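Local coordinates for protein alpha-1,4-endofucoidanase (Mariniflexile fucanivorans, PDB 6DLH) that hydrolyses alpha-1,4 linkages inside fucoidan chains as a family 107 glycoside hydrolase, probably by a retaining mechanism, and binds calcium, at residues Asp66-Leu69 against Thr70-Asp74; Gln398-Ala401 against Leu402-Glu406; Leu407-Thr410 against Tyr411-Phe415. All coordinates share one frame; numbering follows the deposited sequence.

Contact 1 (Asp66-Leu69 against Thr70-Asp74); sequences DDFL and TQIKD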
ATOM      1  N   ASP A  66       1.954   4.770   8.209  1.00 29.63           N
ATOM      2  CA  ASP A  66       2.153   5.342   9.539  1.00 29.91           C
ATOM      3  C   ASP A  66       1.356   6.627   9.769  1.00 27.62           C
ATOM      4  O   ASP A  66       0.850   6.845  10.867  1.00 27.86           O
ATOM      5  CB  ASP A  66       3.637   5.497   9.893  1.00 31.41           C
ATOM      6  CG  ASP A  66       4.327   4.149   9.969  1.00 33.96           C
ATOM      7  OD1 ASP A  66       4.559   3.556   8.894  1.00 36.46           O
ATOM      8  OD2 ASP A  66       4.587   3.683  11.099  1.00 34.48           O
ATOM      9  N   ASP A  67       1.272   7.490   8.754  1.00 27.73           N
ATOM     10  CA  ASP A  67       0.510   8.725   8.870  1.00 27.83           C
ATOM     11  C   ASP A  67      -0.964   8.402   9.116  1.00 28.70           C
ATOM     12  O   ASP A  67      -1.610   9.032   9.956  1.00 29.89           O
ATOM     13  CB  ASP A  67       0.713   9.632   7.653  1.00 28.95           C
ATOM     14  CG  ASP A  67       2.074  10.312   7.627  1.00 30.98           C
ATOM     15  OD1 ASP A  67       2.771  10.272   8.659  1.00 32.07           O
ATOM     16  OD2 ASP A  67       2.424  10.888   6.575  1.00 33.67           O
ATOM     17  N   PHE A  68      -1.483   7.412   8.377  1.00 26.39           N
ATOM     18  CA  PHE A  68      -2.852   6.965   8.557  1.00 24.71           C
ATOM     19  C   PHE A  68      -3.044   6.535  10.010  1.00 24.40           C
ATOM     20  O   PHE A  68      -3.979   6.974  10.675  1.00 22.90           O
ATOM     21  CB  PHE A  68      -3.219   5.883   7.535  1.00 23.62           C
ATOM     22  CG  PHE A  68      -4.518   5.148   7.784  1.00 24.07           C
ATOM     23  CD1 PHE A  68      -5.740   5.722   7.459  1.00 23.83           C
ATOM     24  CD2 PHE A  68      -4.522   3.870   8.323  1.00 24.43           C
ATOM     25  CE1 PHE A  68      -6.929   5.036   7.663  1.00 24.60           C
ATOM     26  CE2 PHE A  68      -5.709   3.178   8.524  1.00 24.87           C
ATOM     27  CZ  PHE A  68      -6.914   3.762   8.191  1.00 24.69           C
ATOM     28  N   LEU A  69      -2.132   5.699  10.507  1.00 25.04           N
ATOM     29  CA  LEU A  69      -2.282   5.146  11.842  1.00 24.65           C
ATOM     30  C   LEU A  69      -2.217   6.250  12.899  1.00 24.87           C
ATOM     31  O   LEU A  69      -2.926   6.163  13.902  1.00 24.94           O
ATOM     32  CB  LEU A  69      -1.252   4.037  12.075  1.00 24.63           C
ATOM     33  CG  LEU A  69      -1.474   2.762  11.257  1.00 25.94           C
ATOM     34  CD1 LEU A  69      -0.468   1.684  11.638  1.00 25.89           C
ATOM     35  CD2 LEU A  69      -2.899   2.239  11.406  1.00 24.13           C
ATOM     36  N   THR A  70      -1.396   7.285  12.668  1.00 23.70           N
ATOM     37  CA  THR A  70      -1.346   8.435  13.565  1.00 24.06           C
ATOM     38  C   THR A  70      -2.718   9.105  13.609  1.00 23.63           C
ATOM     39  O   THR A  70      -3.231   9.400  14.685  1.00 24.55           O
ATOM     40  CB  THR A  70      -0.274   9.456  13.149  1.00 24.01           C
ATOM     41  OG1 THR A  70       0.974   8.817  13.409  1.00 26.74           O
ATOM     42  CG2 THR A  70      -0.347  10.771  13.906  1.00 23.11           C
ATOM     43  N   GLN A  71      -3.306   9.320  12.428  1.00 23.56           N
ATOM     44  CA  GLN A  71      -4.587   9.992  12.299  1.00 24.52           C
ATOM     45  C   GLN A  71      -5.691   9.253  13.058  1.00 25.75           C
ATOM     46  O   GLN A  71      -6.619   9.896  13.541  1.00 27.18           O
ATOM     47  CB  GLN A  71      -4.958  10.179  10.828  1.00 24.03           C
ATOM     48  CG  GLN A  71      -6.148  11.101  10.599  1.00 23.05           C
ATOM     49  CD  GLN A  71      -6.653  11.016   9.179  1.00 23.40           C
ATOM     50  OE1 GLN A  71      -6.586   9.966   8.542  1.00 22.88           O
ATOM     51  NE2 GLN A  71      -7.172  12.125   8.673  1.00 21.79           N
ATOM     52  N   ILE A  72      -5.602   7.920  13.170  1.00 25.37           N
ATOM     53  CA  ILE A  72      -6.715   7.161  13.726  1.00 25.96           C
ATOM     54  C   ILE A  72      -6.403   6.687  15.147  1.00 28.07           C
ATOM     55  O   ILE A  72      -7.058   5.770  15.655  1.00 25.49           O
ATOM     56  CB  ILE A  72      -7.154   6.013  12.789  1.00 26.98           C
ATOM     57  CG1 ILE A  72      -6.066   4.945  12.616  1.00 26.13           C
ATOM     58  CG2 ILE A  72      -7.647   6.561  11.449  1.00 24.90           C
ATOM     59  CD1 ILE A  72      -6.607   3.579  12.268  1.00 26.29           C
ATOM     60  N   LYS A  73      -5.430   7.346  15.798  1.00 28.77           N
ATOM     61  CA  LYS A  73      -4.985   6.980  17.135  1.00 31.05           C
ATOM     62  C   LYS A  73      -6.166   6.926  18.100  1.00 29.66           C
ATOM     63  O   LYS A  73      -6.207   6.062  18.968  1.00 29.12           O
ATOM     64  CB  LYS A  73      -3.973   7.996  17.677  1.00 34.16           C
ATOM     65  CG  LYS A  73      -2.505   7.628  17.509  1.00 38.67           C
ATOM     66  CD  LYS A  73      -1.566   8.743  17.945  1.00 40.88           C
ATOM     67  CE  LYS A  73      -1.339   8.775  19.440  1.00 45.58           C
ATOM     68  NZ  LYS A  73      -0.400   7.709  19.869  1.00 53.24           N
ATOM     69  N   ASP A  74      -7.121   7.844  17.927  1.00 30.29           N
ATOM     70  CA  ASP A  74      -8.224   8.019  18.861  1.00 32.51           C
ATOM     71  C   ASP A  74      -9.358   7.020  18.598  1.00 31.54           C
ATOM     72  O   ASP A  74     -10.329   6.986  19.352  1.00 32.38           O
ATOM     73  CB  ASP A  74      -8.703   9.474  18.868  1.00 35.46           C
ATOM     74  CG  ASP A  74      -9.478   9.857  20.115  1.00 39.74           C
ATOM     75  OD1 ASP A  74      -9.235   9.248  21.168  1.00 42.19           O
ATOM     76  OD2 ASP A  74     -10.330  10.755  20.019  1.00 46.98           O
TER
HETATM   77  O   HOH W   1       2.867   9.726  11.649  1.00 40.74           O
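Phe68 and Ile72 meet one turn apart on the inward side of a short helix, their side chains slanting across each other. The methyl CG2 of Ile72 lies 4.1 Å above one face of the Phe68 ring, shifted toward its rim, while Ile72 CD1 reaches the far part of the same ring, 3.9 Å from Phe68 CE2. Two torsions set this up: Phe68 CG stands opposite its own backbone N (chi1 169°), and CG1 of Ile72 sits between the backbone N and the carbonyl carbon (chi1 65°), close to the carbonyl oxygen of Phe68. Ile72 CD1 is shared with Leu69, whose CD2 comes to 4.0 Å from it, again at a slant. The helix 66-71 is the crossover helix of a beta-alpha-beta unit between the parallel strands 46-49 and 80-84. Phe68 and Ile72 both press on Met48 of the first strand, and Leu69 turns to Ala136 and Leu137 of the helix 129-139. Thr70 N to Asp66 O is a regular i to i+4 bond of 2.9 Å, whereas Ile72, which has left helical angles, divides its N-H between two weak bonds, 3.1 Å from N to Phe68 O and 3.3 Å from N to Leu69 O. On the outer side a water bridges two side chains, donating to Asp67 OD1 and also bonded to Thr70 OG1 at 2.7 Å. Gln71 extends from the helix, and its OE1 accepts a bond from the backbone N of Leu397.

Contact 2 (Gln398-Ala401 against Leu402-Glu406); sequences QPYA and LNQFE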
ATOM      1  N   GLN A 398     -10.120  11.289   4.405  1.00 25.55           N
ATOM      2  CA  GLN A 398     -10.995  12.445   4.290  1.00 26.08           C
ATOM      3  C   GLN A 398     -11.483  12.835   5.684  1.00 25.46           C
ATOM      4  O   GLN A 398     -11.900  11.980   6.472  1.00 25.06           O
ATOM      5  CB  GLN A 398     -12.203  12.110   3.412  1.00 25.66           C
ATOM      6  CG  GLN A 398     -11.882  12.066   1.925  1.00 28.82           C
ATOM      7  CD  GLN A 398     -11.697  13.442   1.328  1.00 30.40           C
ATOM      8  OE1 GLN A 398     -11.799  14.462   2.011  1.00 31.79           O
ATOM      9  NE2 GLN A 398     -11.437  13.478   0.031  1.00 28.67           N
ATOM     10  N   PRO A 399     -11.436  14.138   6.037  1.00 25.14           N
ATOM     11  CA  PRO A 399     -11.897  14.595   7.346  1.00 23.94           C
ATOM     12  C   PRO A 399     -13.272  14.043   7.717  1.00 23.07           C
ATOM     13  O   PRO A 399     -13.484  13.694   8.873  1.00 23.28           O
ATOM     14  CB  PRO A 399     -11.912  16.123   7.174  1.00 24.74           C
ATOM     15  CG  PRO A 399     -10.784  16.380   6.197  1.00 24.37           C
ATOM     16  CD  PRO A 399     -10.905  15.239   5.207  1.00 25.10           C
ATOM     17  N   TYR A 400     -14.192  13.933   6.746  1.00 21.81           N
ATOM     18  CA  TYR A 400     -15.536  13.460   7.070  1.00 22.69           C
ATOM     19  C   TYR A 400     -15.525  11.997   7.506  1.00 22.71           C
ATOM     20  O   TYR A 400     -16.312  11.597   8.367  1.00 23.59           O
ATOM     21  CB  TYR A 400     -16.558  13.716   5.956  1.00 22.53           C
ATOM     22  CG  TYR A 400     -16.467  12.787   4.777  1.00 23.16           C
ATOM     23  CD1 TYR A 400     -16.967  11.491   4.834  1.00 23.73           C
ATOM     24  CD2 TYR A 400     -15.864  13.206   3.601  1.00 23.63           C
ATOM     25  CE1 TYR A 400     -16.852  10.626   3.755  1.00 23.39           C
ATOM     26  CE2 TYR A 400     -15.764  12.360   2.508  1.00 23.29           C
ATOM     27  CZ  TYR A 400     -16.269  11.075   2.583  1.00 23.21           C
ATOM     28  OH  TYR A 400     -16.167  10.268   1.493  1.00 24.06           O
ATOM     29  N   ALA A 401     -14.643  11.198   6.901  1.00 22.15           N
ATOM     30  CA  ALA A 401     -14.603   9.776   7.208  1.00 21.93           C
ATOM     31  C   ALA A 401     -14.131   9.580   8.646  1.00 21.83           C
ATOM     32  O   ALA A 401     -14.707   8.774   9.369  1.00 23.08           O
ATOM     33  CB  ALA A 401     -13.735   9.039   6.213  1.00 21.00           C
ATOM     34  N   LEU A 402     -13.108  10.352   9.056  1.00 22.17           N
ATOM     35  CA  LEU A 402     -12.632  10.368  10.432  1.00 21.45           C
ATOM     36  C   LEU A 402     -13.778  10.772  11.360  1.00 22.15           C
ATOM     37  O   LEU A 402     -14.031  10.100  12.361  1.00 21.62           O
ATOM     38  CB  LEU A 402     -11.426  11.310  10.567  1.00 21.55           C
ATOM     39  CG  LEU A 402     -10.813  11.414  11.972  1.00 21.58           C
ATOM     40  CD1 LEU A 402     -10.281  10.071  12.448  1.00 21.81           C
ATOM     41  CD2 LEU A 402      -9.695  12.439  12.022  1.00 21.15           C
ATOM     42  N   ASN A 403     -14.485  11.853  10.998  1.00 21.74           N
ATOM     43  CA  ASN A 403     -15.642  12.330  11.745  1.00 21.57           C
ATOM     44  C   ASN A 403     -16.608  11.174  12.018  1.00 22.63           C
ATOM     45  O   ASN A 403     -16.943  10.895  13.171  1.00 23.83           O
ATOM     46  CB  ASN A 403     -16.320  13.484  11.002  1.00 22.03           C
ATOM     47  CG  ASN A 403     -17.644  13.900  11.606  1.00 22.07           C
ATOM     48  OD1 ASN A 403     -17.679  14.475  12.689  1.00 21.48           O
ATOM     49  ND2 ASN A 403     -18.737  13.637  10.901  1.00 20.81           N
ATOM     50  N   GLN A 404     -17.021  10.472  10.953  1.00 21.44           N
ATOM     51  CA  GLN A 404     -18.028   9.427  11.068  1.00 21.42           C
ATOM     52  C   GLN A 404     -17.520   8.261  11.919  1.00 21.75           C
ATOM     53  O   GLN A 404     -18.253   7.736  12.760  1.00 22.17           O
ATOM     54  CB  GLN A 404     -18.512   8.991   9.681  1.00 21.32           C
ATOM     55  CG  GLN A 404     -19.147  10.117   8.869  1.00 21.11           C
ATOM     56  CD  GLN A 404     -19.992   9.611   7.722  1.00 22.03           C
ATOM     57  OE1 GLN A 404     -19.596   8.706   6.979  1.00 21.91           O
ATOM     58  NE2 GLN A 404     -21.166  10.204   7.556  1.00 20.71           N
ATOM     59  N   PHE A 405     -16.259   7.871  11.697  1.00 22.45           N
ATOM     60  CA  PHE A 405     -15.601   6.803  12.434  1.00 22.68           C
ATOM     61  C   PHE A 405     -15.454   7.148  13.915  1.00 23.09           C
ATOM     62  O   PHE A 405     -15.611   6.282  14.772  1.00 23.17           O
ATOM     63  CB  PHE A 405     -14.283   6.406  11.752  1.00 22.96           C
ATOM     64  CG  PHE A 405     -14.342   5.044  11.108  1.00 22.08           C
ATOM     65  CD1 PHE A 405     -14.891   4.875   9.849  1.00 22.44           C
ATOM     66  CD2 PHE A 405     -13.905   3.918  11.789  1.00 22.60           C
ATOM     67  CE1 PHE A 405     -14.985   3.612   9.277  1.00 22.07           C
ATOM     68  CE2 PHE A 405     -13.999   2.656  11.218  1.00 22.98           C
ATOM     69  CZ  PHE A 405     -14.534   2.504   9.956  1.00 21.62           C
ATOM     70  N   GLU A 406     -15.183   8.425  14.218  1.00 24.50           N
ATOM     71  CA  GLU A 406     -15.063   8.872  15.599  1.00 23.91           C
ATOM     72  C   GLU A 406     -16.416   8.806  16.309  1.00 24.34           C
ATOM     73  O   GLU A 406     -16.496   8.326  17.437  1.00 24.16           O
ATOM     74  CB  GLU A 406     -14.434  10.265  15.672  1.00 25.21           C
ATOM     75  CG  GLU A 406     -12.933  10.275  15.426  1.00 27.22           C
ATOM     76  CD  GLU A 406     -12.045   9.723  16.529  1.00 29.15           C
ATOM     77  OE1 GLU A 406     -12.583   9.210  17.534  1.00 31.13           O
ATOM     78  OE2 GLU A 406     -10.810   9.813  16.382  1.00 30.16           O
TER
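This is a local contact along the first two turns of the helix 399-415, which packs against the parallel sheet of what is probably the catalytic domain, and it is carried by backbone bonds with side chains folded against the carbonyls. Gln398 holds the N-cap position, and its carbonyl O receives Leu402 N at 3.3 Å. The next three i to i+4 bonds are shorter, among them Gln404 N to Tyr400 O at 2.9 Å. That Tyr400 oxygen also has Gln404 CG at 3.2 Å, because CG of Gln404 stands beside its backbone N (chi1 -60°) and the side chain then runs on extended. Its amide oxygen OE1 ends at the edge of the Tyr400 ring, 4.4 Å from CD1 of Tyr400. Phe405 likewise brings a ring edge to the Ala401 carbonyl, its CD1 3.9 Å from Ala401 O, and packs onward against Leu46 and Met48 of the strand 46-49. Both ends of the buried Gln404 amide are satisfied: OE1 by Gln346 NE2, and NE2 by Leu359 O and Asp361 OD1. Those three bonds should hold the amide's rotation, while Asn403 ND2, bonded to Asp361 OD2, gives the same aspartate a second grip on the helix.

Contact 3 (Leu407-Thr410 against Tyr411-Phe415); sequences LTDT and YLKEF
Chi1 of -161° swings Asp409 CG away from its own backbone N, while Lys413 CG stands beside its backbone N (chi1 -78°) and the chain bends at chi3. The two side chains therefore cross at a slant, with the methylenes of the lysine meeting the carboxylate: Asp409 OD2 lies 3.7 Å from Lys413 CD. The charged ends stay apart, OD2 of Asp409 being 5.2 Å from NZ of Lys413, so any attraction between them acts at a distance. The carboxylate is used instead on the loop beyond the helix 66-71, OD1 bonding to Thr77 OG1 and OD2 to Arg76 N. Thr77 is a calcium ligand, which is consistent with Asp409 acting as a second-shell residue that helps to position it. Lys413 for its part makes a cation-pi contact with Trp450. These residues lie in the last turns of the helix 399-415, which here packs on the helix 361-372 and leads toward the first putative Ig-like domain, to which Trp450 probably belongs. One turn apart on the buried side, Thr408 and Leu412 run side by side in the same direction, methyl to methyl, with Thr408 CG2 3.8 Å from Leu412 CD1. Thr408 OG1 is turned back to the carbonyl O of Gln404, which leaves CG2 as the branch that meets the leucine. The backbone stays regular up to Lys413 N to Asp409 O, 2.9 Å, after which Glu414 N to Thr410 O is weak at 3.3 Å. Within 411-415 itself, Phe415 CD2 lies 3.5 Å above one face of the Tyr411 ring, toward its rim.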
ATOM      1  N   LEU A 407     -17.482   9.295  15.651  1.00 24.01           N
ATOM      2  CA  LEU A 407     -18.816   9.209  16.230  1.00 22.95           C
ATOM      3  C   LEU A 407     -19.168   7.743  16.487  1.00 22.78           C
ATOM      4  O   LEU A 407     -19.644   7.400  17.563  1.00 24.87           O
ATOM      5  CB  LEU A 407     -19.834   9.887  15.303  1.00 21.85           C
ATOM      6  CG  LEU A 407     -19.686  11.406  15.172  1.00 22.73           C
ATOM      7  CD1 LEU A 407     -20.570  11.961  14.065  1.00 19.76           C
ATOM      8  CD2 LEU A 407     -19.967  12.110  16.496  1.00 21.11           C
ATOM      9  N   THR A 408     -18.911   6.882  15.495  1.00 22.36           N
ATOM     10  CA  THR A 408     -19.081   5.444  15.634  1.00 22.42           C
ATOM     11  C   THR A 408     -18.316   4.914  16.848  1.00 22.79           C
ATOM     12  O   THR A 408     -18.845   4.094  17.602  1.00 22.96           O
ATOM     13  CB  THR A 408     -18.655   4.717  14.351  1.00 22.65           C
ATOM     14  OG1 THR A 408     -19.459   5.208  13.276  1.00 21.67           O
ATOM     15  CG2 THR A 408     -18.790   3.213  14.447  1.00 21.75           C
ATOM     16  N   ASP A 409     -17.064   5.362  17.017  1.00 23.11           N
ATOM     17  CA  ASP A 409     -16.210   4.858  18.084  1.00 23.14           C
ATOM     18  C   ASP A 409     -16.842   5.171  19.439  1.00 23.25           C
ATOM     19  O   ASP A 409     -16.913   4.297  20.293  1.00 22.32           O
ATOM     20  CB  ASP A 409     -14.768   5.367  17.954  1.00 24.86           C
ATOM     21  CG  ASP A 409     -13.732   4.564  18.735  1.00 25.90           C
ATOM     22  OD1 ASP A 409     -13.637   3.342  18.519  1.00 28.02           O
ATOM     23  OD2 ASP A 409     -13.000   5.171  19.530  1.00 28.25           O
ATOM     24  N   THR A 410     -17.335   6.407  19.609  1.00 24.61           N
ATOM     25  CA  THR A 410     -17.966   6.825  20.852  1.00 26.09           C
ATOM     26  C   THR A 410     -19.122   5.881  21.174  1.00 27.42           C
ATOM     27  O   THR A 410     -19.242   5.391  22.294  1.00 26.48           O
ATOM     28  CB  THR A 410     -18.425   8.289  20.786  1.00 27.41           C
ATOM     29  OG1 THR A 410     -17.267   9.095  20.594  1.00 28.14           O
ATOM     30  CG2 THR A 410     -19.147   8.752  22.033  1.00 27.31           C
ATOM     31  N   TYR A 411     -19.962   5.614  20.167  1.00 27.58           N
ATOM     32  CA  TYR A 411     -21.077   4.701  20.345  1.00 26.11           C
ATOM     33  C   TYR A 411     -20.602   3.306  20.763  1.00 26.07           C
ATOM     34  O   TYR A 411     -21.107   2.757  21.736  1.00 26.40           O
ATOM     35  CB  TYR A 411     -21.954   4.649  19.091  1.00 26.73           C
ATOM     36  CG  TYR A 411     -23.167   3.772  19.262  1.00 27.41           C
ATOM     37  CD1 TYR A 411     -23.078   2.400  19.072  1.00 25.98           C
ATOM     38  CD2 TYR A 411     -24.388   4.301  19.663  1.00 27.44           C
ATOM     39  CE1 TYR A 411     -24.170   1.574  19.262  1.00 25.77           C
ATOM     40  CE2 TYR A 411     -25.496   3.488  19.843  1.00 26.59           C
ATOM     41  CZ  TYR A 411     -25.381   2.120  19.648  1.00 26.69           C
ATOM     42  OH  TYR A 411     -26.456   1.296  19.800  1.00 27.07           O
ATOM     43  N   LEU A 412     -19.670   2.707  20.011  1.00 24.49           N
ATOM     44  CA  LEU A 412     -19.291   1.321  20.270  1.00 24.57           C
ATOM     45  C   LEU A 412     -18.609   1.194  21.639  1.00 26.57           C
ATOM     46  O   LEU A 412     -18.776   0.180  22.317  1.00 25.58           O
ATOM     47  CB  LEU A 412     -18.397   0.778  19.140  1.00 23.47           C
ATOM     48  CG  LEU A 412     -19.036   0.670  17.747  1.00 25.01           C
ATOM     49  CD1 LEU A 412     -18.016   0.227  16.708  1.00 23.44           C
ATOM     50  CD2 LEU A 412     -20.229  -0.279  17.742  1.00 23.48           C
ATOM     51  N   LYS A 413     -17.833   2.217  22.039  1.00 26.64           N
ATOM     52  CA  LYS A 413     -17.163   2.222  23.333  1.00 28.60           C
ATOM     53  C   LYS A 413     -18.182   2.070  24.463  1.00 29.77           C
ATOM     54  O   LYS A 413     -17.942   1.332  25.417  1.00 31.34           O
ATOM     55  CB  LYS A 413     -16.320   3.485  23.518  1.00 29.29           C
ATOM     56  CG  LYS A 413     -14.978   3.496  22.800  1.00 29.19           C
ATOM     57  CD  LYS A 413     -14.239   4.808  22.969  1.00 30.55           C
ATOM     58  CE  LYS A 413     -13.476   4.898  24.271  1.00 33.70           C
ATOM     59  NZ  LYS A 413     -13.163   6.302  24.638  1.00 39.82           N
ATOM     60  N   GLU A 414     -19.332   2.738  24.324  1.00 28.64           N
ATOM     61  CA  GLU A 414     -20.351   2.713  25.356  1.00 30.00           C
ATOM     62  C   GLU A 414     -21.259   1.487  25.238  1.00 31.89           C
ATOM     63  O   GLU A 414     -21.647   0.927  26.263  1.00 31.61           O
ATOM     64  CB  GLU A 414     -21.150   4.019  25.355  1.00 31.84           C
ATOM     65  CG  GLU A 414     -22.131   4.116  26.513  1.00 32.90           C
ATOM     66  CD  GLU A 414     -22.840   5.451  26.628  1.00 36.11           C
ATOM     67  OE1 GLU A 414     -22.427   6.396  25.929  1.00 38.84           O
ATOM     68  OE2 GLU A 414     -23.795   5.552  27.426  1.00 39.03           O
ATOM     69  N   PHE A 415     -21.587   1.057  24.006  1.00 31.47           N
ATOM     70  CA  PHE A 415     -22.742   0.186  23.816  1.00 30.33           C
ATOM     71  C   PHE A 415     -22.407  -1.212  23.284  1.00 29.86           C
ATOM     72  O   PHE A 415     -23.270  -2.080  23.332  1.00 32.29           O
ATOM     73  CB  PHE A 415     -23.835   0.887  23.001  1.00 29.12           C
ATOM     74  CG  PHE A 415     -24.448   2.096  23.670  1.00 31.49           C
ATOM     75  CD1 PHE A 415     -25.214   1.967  24.823  1.00 33.23           C
ATOM     76  CD2 PHE A 415     -24.262   3.369  23.152  1.00 31.83           C
ATOM     77  CE1 PHE A 415     -25.772   3.080  25.438  1.00 34.43           C
ATOM     78  CE2 PHE A 415     -24.829   4.482  23.759  1.00 33.32           C
ATOM     79  CZ  PHE A 415     -25.584   4.336  24.902  1.00 34.51           C
TER

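How the contacts relate
All three contacts are local and in series along the chain, each closing within a helix or just past its end, so none nests in or crosses another. Contact 1 comes first, on the crossover helix. More than 300 residues later contact 2 forms the opening turns of the helix 399-415, and contact 3 adjoins it directly as its closing turns. The distant stretches nevertheless meet in space: Asp74 of contact 1 packs on Glu406 of contact 2, and its carbonyl O packs near the Asp409 carboxylate of contact 3, whose bonds go to Thr77 and Arg76. The long helix thus lies against the end of the crossover helix and the loop leading to the calcium ligands Thr77 and Asp79.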